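Local atomic coordinates of phosphoinositol-specific phospholipase C (Pseudomonas sp., PDB entry 5FYP), a protein that cleaves phosphoinositide lipids in a calcium-dependent manner, probably releasing diacylglycerol and a phosphorylated inositol head group. Residues G123-K126 against R131-K134; T156-G161 against G167-K172; G19-A24 against V267-H272; Q218-I221 against V225-M228. All coordinates share one frame; numbering follows the deposited sequence.

Interaction 1. Residues G123-K126 against R131-K134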
loop_
_atom_site.group_PDB
_atom_site.type_symbol
_atom_site.label_atom_id
_atom_site.label_comp_id
_atom_site.label_asym_id
_atom_site.label_seq_id
_atom_site.Cartn_x
_atom_site.Cartn_y
_atom_site.Cartn_z
ATOM N N GLY A 123 1.789 -17.957 -1.501
ATOM C CA GLY A 123 0.350 -18.057 -1.693
ATOM C C GLY A 123 -0.448 -18.015 -0.414
ATOM O O GLY A 123 0.125 -17.969 0.681
ATOM N N TRP A 124 -1.775 -18.008 -0.548
ATOM C CA TRP A 124 -2.654 -18.079 0.610
ATOM C C TRP A 124 -2.676 -19.521 1.130
ATOM O O TRP A 124 -2.603 -20.469 0.344
ATOM C CB TRP A 124 -4.077 -17.666 0.226
ATOM C CG TRP A 124 -4.142 -16.243 -0.165
ATOM C CD1 TRP A 124 -4.339 -15.730 -1.411
ATOM C CD2 TRP A 124 -4.031 -15.121 0.704
ATOM N NE1 TRP A 124 -4.299 -14.364 -1.376
ATOM C CE2 TRP A 124 -4.097 -13.969 -0.081
ATOM C CE3 TRP A 124 -3.829 -14.997 2.075
ATOM C CZ2 TRP A 124 -3.987 -12.692 0.482
ATOM C CZ3 TRP A 124 -3.732 -13.745 2.620
ATOM C CH2 TRP A 124 -3.805 -12.602 1.836
ATOM N N SER A 125 -2.839 -19.687 2.440
ATOM C CA SER A 125 -3.114 -21.045 2.959
ATOM C C SER A 125 -4.588 -21.363 2.916
ATOM O O SER A 125 -5.423 -20.500 2.691
ATOM C CB SER A 125 -2.637 -21.194 4.403
ATOM O OG SER A 125 -3.581 -20.750 5.375
ATOM N N LYS A 126 -4.882 -22.642 3.150
ATOM C CA LYS A 126 -6.249 -23.077 3.461
ATOM C C LYS A 126 -6.568 -22.811 4.937
ATOM O O LYS A 126 -5.696 -22.464 5.743
ATOM C CB LYS A 126 -6.466 -24.540 3.067
ATOM C CG LYS A 126 -6.238 -24.838 1.593
ATOM C CD LYS A 126 -7.169 -24.120 0.654
ATOM C CE LYS A 126 -6.915 -24.526 -0.791
ATOM N NZ LYS A 126 -7.705 -23.672 -1.722
ATOM N N ARG A 131 -3.746 -19.038 7.700
ATOM C CA ARG A 131 -3.191 -17.906 6.922
ATOM C C ARG A 131 -3.999 -17.676 5.639
ATOM O O ARG A 131 -3.450 -17.440 4.557
ATOM C CB ARG A 131 -1.697 -18.121 6.647
ATOM C CG ARG A 131 -0.847 -18.149 7.921
ATOM C CD ARG A 131 0.648 -18.201 7.585
ATOM N NE ARG A 131 0.941 -19.382 6.773
ATOM C CZ ARG A 131 1.172 -20.589 7.244
ATOM N NH1 ARG A 131 1.315 -20.800 8.556
ATOM N NH2 ARG A 131 1.338 -21.616 6.427
ATOM N N THR A 132 -5.311 -17.708 5.785
ATOM C CA THR A 132 -6.240 -17.378 4.706
ATOM C C THR A 132 -6.392 -15.850 4.587
ATOM O O THR A 132 -5.979 -15.110 5.460
ATOM C CB THR A 132 -7.614 -17.981 4.988
ATOM O OG1 THR A 132 -8.204 -17.287 6.090
ATOM C CG2 THR A 132 -7.568 -19.482 5.223
ATOM N N PRO A 133 -7.059 -15.390 3.515
ATOM C CA PRO A 133 -7.446 -13.969 3.454
ATOM C C PRO A 133 -8.169 -13.484 4.713
ATOM O O PRO A 133 -7.903 -12.378 5.170
ATOM C CB PRO A 133 -8.298 -13.911 2.198
ATOM C CG PRO A 133 -7.639 -14.930 1.311
ATOM C CD PRO A 133 -7.315 -16.069 2.239
ATOM N N LYS A 134 -9.089 -14.293 5.233
ATOM C CA LYS A 134 -9.798 -13.909 6.432
ATOM C C LYS A 134 -8.850 -13.756 7.645
ATOM O O LYS A 134 -8.967 -12.801 8.415
ATOM C CB LYS A 134 -10.904 -14.906 6.744
ATOM C CG LYS A 134 -11.717 -14.611 7.992
ATOM C CD LYS A 134 -13.036 -15.347 7.888
ATOM C CE LYS A 134 -13.872 -15.367 9.153
ATOM N NZ LYS A 134 -13.141 -15.840 10.362
#

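Interaction 2. Residues T156-G161 against G167-K172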
loop_
_atom_site.group_PDB
_atom_site.type_symbol
_atom_site.label_atom_id
_atom_site.label_comp_id
_atom_site.label_asym_id
_atom_site.label_seq_id
_atom_site.Cartn_x
_atom_site.Cartn_y
_atom_site.Cartn_z
ATOM N N THR A 156 -18.238 3.964 -0.119
ATOM C CA THR A 156 -19.261 4.789 0.483
ATOM C C THR A 156 -19.007 6.265 0.192
ATOM O O THR A 156 -19.935 7.007 -0.136
ATOM C CB THR A 156 -19.323 4.507 1.979
ATOM O OG1 THR A 156 -19.753 3.155 2.151
ATOM C CG2 THR A 156 -20.264 5.465 2.696
ATOM N N HIS A 157 -17.763 6.707 0.298
ATOM C CA HIS A 157 -17.428 8.106 0.030
ATOM C C HIS A 157 -17.898 8.555 -1.363
ATOM O O HIS A 157 -18.419 9.649 -1.512
ATOM C CB HIS A 157 -15.934 8.354 0.170
ATOM C CG HIS A 157 -15.553 9.764 -0.088
ATOM N ND1 HIS A 157 -15.812 10.781 0.801
ATOM C CD2 HIS A 157 -14.979 10.339 -1.171
ATOM C CE1 HIS A 157 -15.375 11.917 0.299
ATOM N NE2 HIS A 157 -14.874 11.680 -0.899
ATOM N N ILE A 158 -17.679 7.716 -2.358
ATOM C CA ILE A 158 -18.035 8.066 -3.749
ATOM C C ILE A 158 -19.429 7.590 -4.164
ATOM O O ILE A 158 -19.837 7.778 -5.306
ATOM C CB ILE A 158 -16.987 7.565 -4.766
ATOM C CG1 ILE A 158 -16.984 6.031 -4.922
ATOM C CG2 ILE A 158 -15.603 8.096 -4.405
ATOM C CD1 ILE A 158 -16.362 5.558 -6.201
ATOM N N GLY A 159 -20.181 6.965 -3.263
ATOM C CA GLY A 159 -21.548 6.501 -3.591
ATOM C C GLY A 159 -21.605 5.266 -4.490
ATOM O O GLY A 159 -22.553 5.118 -5.253
ATOM N N SER A 160 -20.612 4.381 -4.374
ATOM C CA SER A 160 -20.500 3.176 -5.188
ATOM C C SER A 160 -20.602 1.930 -4.309
ATOM O O SER A 160 -20.222 1.959 -3.140
ATOM C CB SER A 160 -19.137 3.185 -5.887
ATOM O OG SER A 160 -18.919 2.043 -6.714
ATOM N N GLY A 161 -20.967 0.795 -4.924
ATOM C CA GLY A 161 -20.626 -0.483 -4.330
ATOM C C GLY A 161 -19.124 -0.718 -4.356
ATOM O O GLY A 161 -18.429 -0.237 -5.265
ATOM N N GLY A 167 -14.391 1.162 -11.929
ATOM C CA GLY A 167 -14.914 2.121 -12.898
ATOM C C GLY A 167 -15.594 3.325 -12.289
ATOM O O GLY A 167 -15.574 4.417 -12.888
ATOM N N ASN A 168 -16.212 3.180 -11.122
ATOM C CA ASN A 168 -16.916 4.319 -10.529
ATOM C C ASN A 168 -15.999 5.382 -9.963
ATOM O O ASN A 168 -16.409 6.528 -9.808
ATOM C CB ASN A 168 -17.945 3.854 -9.519
ATOM C CG ASN A 168 -19.115 3.133 -10.174
ATOM O OD1 ASN A 168 -19.346 3.254 -11.367
ATOM N ND2 ASN A 168 -19.888 2.445 -9.378
ATOM N N LEU A 169 -14.741 5.033 -9.714
ATOM C CA LEU A 169 -13.772 6.056 -9.290
ATOM C C LEU A 169 -13.452 7.085 -10.344
ATOM O O LEU A 169 -13.006 8.175 -9.999
ATOM C CB LEU A 169 -12.484 5.418 -8.792
ATOM C CG LEU A 169 -12.583 4.894 -7.346
ATOM C CD1 LEU A 169 -11.453 3.920 -7.056
ATOM C CD2 LEU A 169 -12.531 6.042 -6.370
ATOM N N LYS A 170 -13.638 6.756 -11.619
ATOM C CA LYS A 170 -13.305 7.696 -12.672
ATOM C C LYS A 170 -14.134 8.977 -12.499
ATOM O O LYS A 170 -15.351 8.938 -12.427
ATOM C CB LYS A 170 -13.558 7.061 -14.037
ATOM C CG LYS A 170 -13.099 7.920 -15.194
ATOM C CD LYS A 170 -13.505 7.263 -16.528
ATOM C CE LYS A 170 -15.003 7.544 -16.701
ATOM N NZ LYS A 170 -15.512 7.392 -18.036
ATOM N N GLY A 171 -13.453 10.089 -12.426
ATOM C CA GLY A 171 -14.132 11.385 -12.255
ATOM C C GLY A 171 -14.442 11.730 -10.817
ATOM O O GLY A 171 -15.019 12.770 -10.555
ATOM N N LYS A 172 -13.992 10.895 -9.884
ATOM C CA LYS A 172 -14.312 11.118 -8.468
ATOM C C LYS A 172 -13.050 11.421 -7.653
ATOM O O LYS A 172 -11.927 11.023 -7.935
ATOM C CB LYS A 172 -15.085 9.912 -7.899
ATOM C CG LYS A 172 -16.550 9.744 -8.421
ATOM C CD LYS A 172 -17.554 10.521 -7.572
ATOM C CE LYS A 172 -19.024 10.290 -7.846
ATOM N NZ LYS A 172 -19.349 9.970 -9.241
#

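Interaction 3. Residues G19-A24 against V267-H272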
loop_
_atom_site.group_PDB
_atom_site.type_symbol
_atom_site.label_atom_id
_atom_site.label_comp_id
_atom_site.label_asym_id
_atom_site.label_seq_id
_atom_site.Cartn_x
_atom_site.Cartn_y
_atom_site.Cartn_z
ATOM N N GLY A 19 -5.098 13.107 -5.584
ATOM C CA GLY A 19 -4.382 14.255 -6.159
ATOM C C GLY A 19 -3.079 14.591 -5.496
ATOM O O GLY A 19 -2.520 15.664 -5.798
ATOM N N ILE A 20 -2.576 13.709 -4.632
ATOM C CA ILE A 20 -1.346 13.946 -3.887
ATOM C C ILE A 20 -0.251 12.983 -4.375
ATOM O O ILE A 20 -0.472 11.772 -4.496
ATOM C CB ILE A 20 -1.581 13.776 -2.376
ATOM C CG1 ILE A 20 -2.652 14.743 -1.869
ATOM C CG2 ILE A 20 -0.280 13.944 -1.619
ATOM C CD1 ILE A 20 -3.059 14.529 -0.441
ATOM N N ALA A 21 0.916 13.551 -4.642
ATOM C CA ALA A 21 2.133 12.810 -4.977
ATOM C C ALA A 21 2.994 12.657 -3.724
ATOM O O ALA A 21 3.161 13.604 -2.937
ATOM C CB ALA A 21 2.922 13.526 -6.042
ATOM N N GLN A 22 3.602 11.491 -3.601
ATOM C CA GLN A 22 4.442 11.150 -2.470
ATOM C C GLN A 22 5.708 10.452 -2.900
ATOM O O GLN A 22 5.700 9.586 -3.799
ATOM C CB GLN A 22 3.727 10.182 -1.519
ATOM C CG GLN A 22 2.387 10.635 -1.016
ATOM C CD GLN A 22 1.879 9.704 0.068
ATOM O OE1 GLN A 22 2.629 9.302 0.986
ATOM N NE2 GLN A 22 0.608 9.375 0.004
ATOM N N VAL A 23 6.763 10.690 -2.149
ATOM C CA VAL A 23 7.912 9.782 -2.073
ATOM C C VAL A 23 7.517 8.640 -1.135
ATOM O O VAL A 23 7.074 8.877 -0.006
ATOM C CB VAL A 23 9.137 10.510 -1.501
ATOM C CG1 VAL A 23 10.324 9.581 -1.364
ATOM C CG2 VAL A 23 9.501 11.711 -2.381
ATOM N N ALA A 24 7.690 7.420 -1.620
ATOM C CA ALA A 24 7.455 6.201 -0.853
ATOM C C ALA A 24 8.780 5.487 -0.688
ATOM O O ALA A 24 9.718 5.661 -1.467
ATOM C CB ALA A 24 6.456 5.313 -1.573
ATOM N N VAL A 267 15.121 8.520 -11.544
ATOM C CA VAL A 267 14.216 9.590 -11.947
ATOM C C VAL A 267 13.744 10.328 -10.691
ATOM O O VAL A 267 13.374 9.720 -9.709
ATOM C CB VAL A 267 13.061 9.020 -12.774
ATOM C CG1 VAL A 267 11.988 10.068 -13.054
ATOM C CG2 VAL A 267 13.616 8.443 -14.072
ATOM N N SER A 268 13.810 11.650 -10.723
ATOM C CA SER A 268 13.529 12.472 -9.563
ATOM C C SER A 268 12.068 12.479 -9.167
ATOM O O SER A 268 11.175 12.158 -9.973
ATOM C CB SER A 268 13.944 13.907 -9.817
ATOM O OG SER A 268 13.039 14.503 -10.723
ATOM N N PHE A 269 11.821 12.889 -7.933
ATOM C CA PHE A 269 10.451 13.049 -7.459
ATOM C C PHE A 269 9.700 14.041 -8.320
ATOM O O PHE A 269 8.553 13.806 -8.740
ATOM C CB PHE A 269 10.433 13.445 -5.975
ATOM C CG PHE A 269 9.055 13.626 -5.360
ATOM C CD1 PHE A 269 7.994 12.759 -5.639
ATOM C CD2 PHE A 269 8.855 14.633 -4.424
ATOM C CE1 PHE A 269 6.768 12.959 -5.020
ATOM C CE2 PHE A 269 7.633 14.818 -3.805
ATOM C CZ PHE A 269 6.585 13.974 -4.107
ATOM N N ALA A 270 10.339 15.162 -8.663
ATOM C CA ALA A 270 9.690 16.153 -9.518
ATOM C C ALA A 270 9.268 15.560 -10.841
ATOM O O ALA A 270 8.179 15.845 -11.344
ATOM C CB ALA A 270 10.604 17.358 -9.736
ATOM N N GLN A 271 10.115 14.756 -11.450
ATOM C CA GLN A 271 9.740 14.150 -12.716
ATOM C C GLN A 271 8.597 13.142 -12.540
ATOM O O GLN A 271 7.662 13.103 -13.363
ATOM C CB GLN A 271 10.921 13.516 -13.387
ATOM C CG GLN A 271 10.521 13.024 -14.741
ATOM N N HIS A 272 8.638 12.355 -11.468
ATOM C CA HIS A 272 7.503 11.478 -11.189
ATOM C C HIS A 272 6.178 12.205 -10.958
ATOM O O HIS A 272 5.120 11.698 -11.362
ATOM C CB HIS A 272 7.845 10.558 -10.015
ATOM C CG HIS A 272 8.830 9.496 -10.382
ATOM N ND1 HIS A 272 9.869 9.121 -9.562
ATOM C CD2 HIS A 272 8.942 8.747 -11.499
ATOM C CE1 HIS A 272 10.547 8.146 -10.137
ATOM N NE2 HIS A 272 10.003 7.896 -11.318
#

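Interaction 4. Residues Q218-I221 against V225-M228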
loop_
_atom_site.group_PDB
_atom_site.type_symbol
_atom_site.label_atom_id
_atom_site.label_comp_id
_atom_site.label_asym_id
_atom_site.label_seq_id
_atom_site.Cartn_x
_atom_site.Cartn_y
_atom_site.Cartn_z
ATOM N N GLN A 218 -4.373 -1.342 -20.360
ATOM C CA GLN A 218 -5.558 -0.619 -19.907
ATOM C C GLN A 218 -6.512 -1.535 -19.127
ATOM O O GLN A 218 -7.163 -1.065 -18.209
ATOM C CB GLN A 218 -6.262 0.020 -21.094
ATOM C CG GLN A 218 -7.447 0.873 -20.708
ATOM C CD GLN A 218 -7.065 2.161 -20.005
ATOM O OE1 GLN A 218 -6.144 2.864 -20.425
ATOM N NE2 GLN A 218 -7.789 2.511 -18.947
ATOM N N ASN A 219 -6.622 -2.787 -19.552
ATOM C CA ASN A 219 -7.520 -3.720 -18.853
ATOM C C ASN A 219 -7.187 -3.846 -17.376
ATOM O O ASN A 219 -8.072 -4.119 -16.574
ATOM C CB ASN A 219 -7.535 -5.089 -19.492
ATOM C CG ASN A 219 -6.193 -5.761 -19.411
ATOM O OD1 ASN A 219 -5.220 -5.204 -19.912
ATOM N ND2 ASN A 219 -6.132 -6.934 -18.796
ATOM N N ASP A 220 -5.903 -3.672 -17.015
ATOM C CA ASP A 220 -5.485 -3.802 -15.629
ATOM C C ASP A 220 -5.959 -2.628 -14.783
ATOM O O ASP A 220 -5.988 -2.729 -13.564
ATOM C CB ASP A 220 -3.970 -3.956 -15.550
ATOM C CG ASP A 220 -3.447 -5.172 -16.286
ATOM O OD1 ASP A 220 -4.142 -6.223 -16.287
ATOM O OD2 ASP A 220 -2.305 -5.105 -16.834
ATOM N N ILE A 221 -6.308 -1.527 -15.446
ATOM C CA ILE A 221 -6.903 -0.352 -14.804
ATOM C C ILE A 221 -8.429 -0.471 -14.790
ATOM O O ILE A 221 -9.039 -0.330 -13.727
ATOM C CB ILE A 221 -6.497 0.944 -15.514
ATOM C CG1 ILE A 221 -4.978 1.088 -15.665
ATOM C CG2 ILE A 221 -7.137 2.151 -14.845
ATOM C CD1 ILE A 221 -4.165 1.883 -14.741
ATOM N N VAL A 225 -8.890 -7.483 -15.264
ATOM C CA VAL A 225 -7.463 -7.380 -14.981
ATOM C C VAL A 225 -6.792 -8.713 -15.297
ATOM O O VAL A 225 -7.343 -9.783 -15.014
ATOM C CB VAL A 225 -7.289 -7.006 -13.499
ATOM C CG1 VAL A 225 -5.833 -7.001 -13.076
ATOM C CG2 VAL A 225 -7.923 -5.658 -13.200
ATOM N N SER A 226 -5.593 -8.658 -15.874
ATOM C CA SER A 226 -4.842 -9.862 -16.171
ATOM C C SER A 226 -4.682 -10.701 -14.917
ATOM O O SER A 226 -4.329 -10.194 -13.845
ATOM C CB SER A 226 -3.456 -9.486 -16.674
ATOM O OG SER A 226 -3.557 -8.637 -17.803
ATOM N N GLY A 227 -4.998 -11.989 -15.020
ATOM C CA GLY A 227 -4.863 -12.886 -13.906
ATOM C C GLY A 227 -5.960 -12.836 -12.863
ATOM O O GLY A 227 -5.853 -13.529 -11.845
ATOM N N MET A 228 -7.001 -12.019 -13.071
ATOM C CA MET A 228 -8.095 -11.886 -12.105
ATOM C C MET A 228 -9.423 -12.158 -12.764
ATOM O O MET A 228 -9.625 -11.983 -13.969
ATOM C CB MET A 228 -8.137 -10.510 -11.442
ATOM C CG MET A 228 -6.769 -10.070 -10.893
ATOM S SD MET A 228 -6.858 -9.078 -9.389
ATOM C CE MET A 228 -7.974 -7.801 -9.925
#

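Interaction 1. Residues G123-K126 against R131-K134
The indole of W124 carries the ring of P133 over one face and meets the carbonyl oxygen of R131 at its edge, in plane. P133 CG sits 3.9 Å from the centroid of the six-membered ring of W124, 19° off the ring normal, a CH-pi contact, while P133 CD packs 3.7 Å from W124 CE3. At the rim, W124 CE3 lies 3.5 Å from R131 O. The indole also takes part in a cation-pi contact with K120, and its NE1 donates to the carbonyl of K195.

Beside the ring, S125 and R131 pair through two bonds that use both backbone polar atoms of R131. S125 N donates to R131 O over 3.1 Å, from well above the carbonyl plane. In return R131 N donates to S125 OG over 2.9 Å, a rather bent bond (136°). With chi1 at 85°, S125 OG stands between its own backbone N and carbonyl carbon, where it can also donate to K126 O, 2.7 Å away. Two bonds thus fix the rotation of this hydroxyl. The methyl T132 CG2 fills in alongside, 3.5 Å from S125 O.

The pairing closes a short loop on the start of helix 133-144, where T132 is the N-cap and P133, which has no N-H to satisfy, opens the first turn. R131 points its guanidinium into a salt bridge with D53 and a bond to the carbonyl of S62. Helix 193-203 packs against this corner, Q198 touching W124 and Y199 and A202 touching P133.

Interaction 2. Residues T156-G161 against G167-K172
The hydroxyl of S160 is gripped twice: S160 OG accepts from N168 ND2 over 2.9 Å and donates to the carbonyl oxygen G161 O, 2.7 Å away. The bond from N168 is nearly straight (168°), and S160 OG lies close to the plane of the N168 amide, so the N-H points directly at it. S160 extends OG anti to its own nitrogen (chi1 180°), which aims it across at N168 while keeping it beside the next peptide. One bond in and one bond out leave this hydroxyl little freedom to turn.

Both chain segments reverse direction around helix termini. After helix 151-158, G159 takes positive phi in a Schellman motif, and this brings S160 round to face N168; beyond helix 165-168, L169 to K172 form a type II beta turn with G171 at its third position, closed by the bond from K172 N to L169 O (2.9 Å).

Between these two reversals, I158 is the apolar centre. Its CD1 reaches out over the backbone of N168, 3.7 Å from N168 O, and touches L169 CD2 at 3.9 Å, the two side chains crossing at about a right angle. Its other branch, I158 CG2, meets K172 CB at 4.0 Å. The lysine chain, bent at chi2 (-88°), folds back past the isoleucine until K172 CE comes to 3.7 Å from I158 O. L169 turns its side chain from this surface contact inward to W174 and A237, and the carbonyl of K172 is bonded to the hydroxyl of S256.

Interaction 3. Residues G19-A24 against V267-H272
F269 reaches from the first turn of helix 269-274 across to strand 20-25, beginning at CB, which is 4.1 Å from V23 CG2. The next atom, F269 CG, is 3.6 Å from the same methyl. V23 CG2 in fact stands over the middle of the ring, 3.6 Å from the F269 centroid and 12° off the normal, a CH-pi contact. Farther out, F269 CE1 approaches the peptide carbon Q22 C at 3.5 Å and has A21 CB 4.0 Å away. The tip, F269 CZ, ends 3.6 Å from A21 O, which lies at the ring edge. CG is held trans to the F269 nitrogen (chi1 -179°), carrying the ring out from the helix and onto the strand.

S268, the N-cap, fixes this helix start by accepting from Q271 N. The strand lies in the sheet between 279-282 and 295-297, with Y282 also touching V23; a helix packed on a sheet strand is consistent with the family's TIM-barrel fold. Replacing F269 by an alanine would probably open a gap over V23 and leave the helix start without its main grip on the strand. No hydrogen bond crosses this buried contact, so it rests on ring, methyl and peptide surfaces fitting together.

Interaction 4. Residues Q218-I221 against V225-M228
Hydrogen bonds from S226 to D220 dominate, both ending on one carboxylate oxygen. S226 N reaches D220 OD1 over 2.9 Å in a nearly straight bond (167°), arriving almost in line with the C-O bond, and S226 OG donates to the syn lone pair of the same D220 OD1, also over 2.9 Å. Backbone and side chain of one serine thus grip a single oxygen, helped by the S226 torsion (chi1 -56°) that turns the hydroxyl back beside its own nitrogen. The other oxygen, D220 OD2, accepts from N216 N, so the whole carboxylate is fixed in rotation. An alanine at D220 would probably leave the amide and hydroxyl of S226, and the N216 amide, without their acceptor, and free the turn to shift.

Van der Waals contacts come from V225, whose two methyls rest against D220 from one side: V225 CG1 lies 3.7 Å from D220 OD1 in the carboxylate, and V225 CG2 3.5 Å from the backbone oxygen D220 O. N219 adds its amide at the border, ND2 bonding to the carbonyl of K224.

V225 to M228 form a type II beta turn, with G227 at positive phi, that follows helix 219-222 and leads to helix 230-233. N193, at the start of helix 193-203, touches V225 and bonds to the carbonyl of S226, while M228 packs on L196. The hydroxyl of S233 receives V225 N, and N239 of strand 238-242 bonds to D220 O.

How the interactions relate
Interactions 1, 2 and 4 follow one another along the chain, whereas interaction 3 joins residues near its two ends and so spans all of them. None touches another directly. Interactions 1 and 4, with nearest atoms about 10 Å apart, both lean on helix 193-203. Interactions 2 and 4 come within about 6 Å, and Y255 is touched by K170 from one and I221 from the other. Interactions 1 and 3 lie on opposite sides of the chain's centre, about 34 Å between centres. The calcium ion, bound by N27, E48, D50 and D119, is tied through the sequence to interactions 3 and 1: N27 closely follows strand 20-25, and K120, next to D119, meets W124.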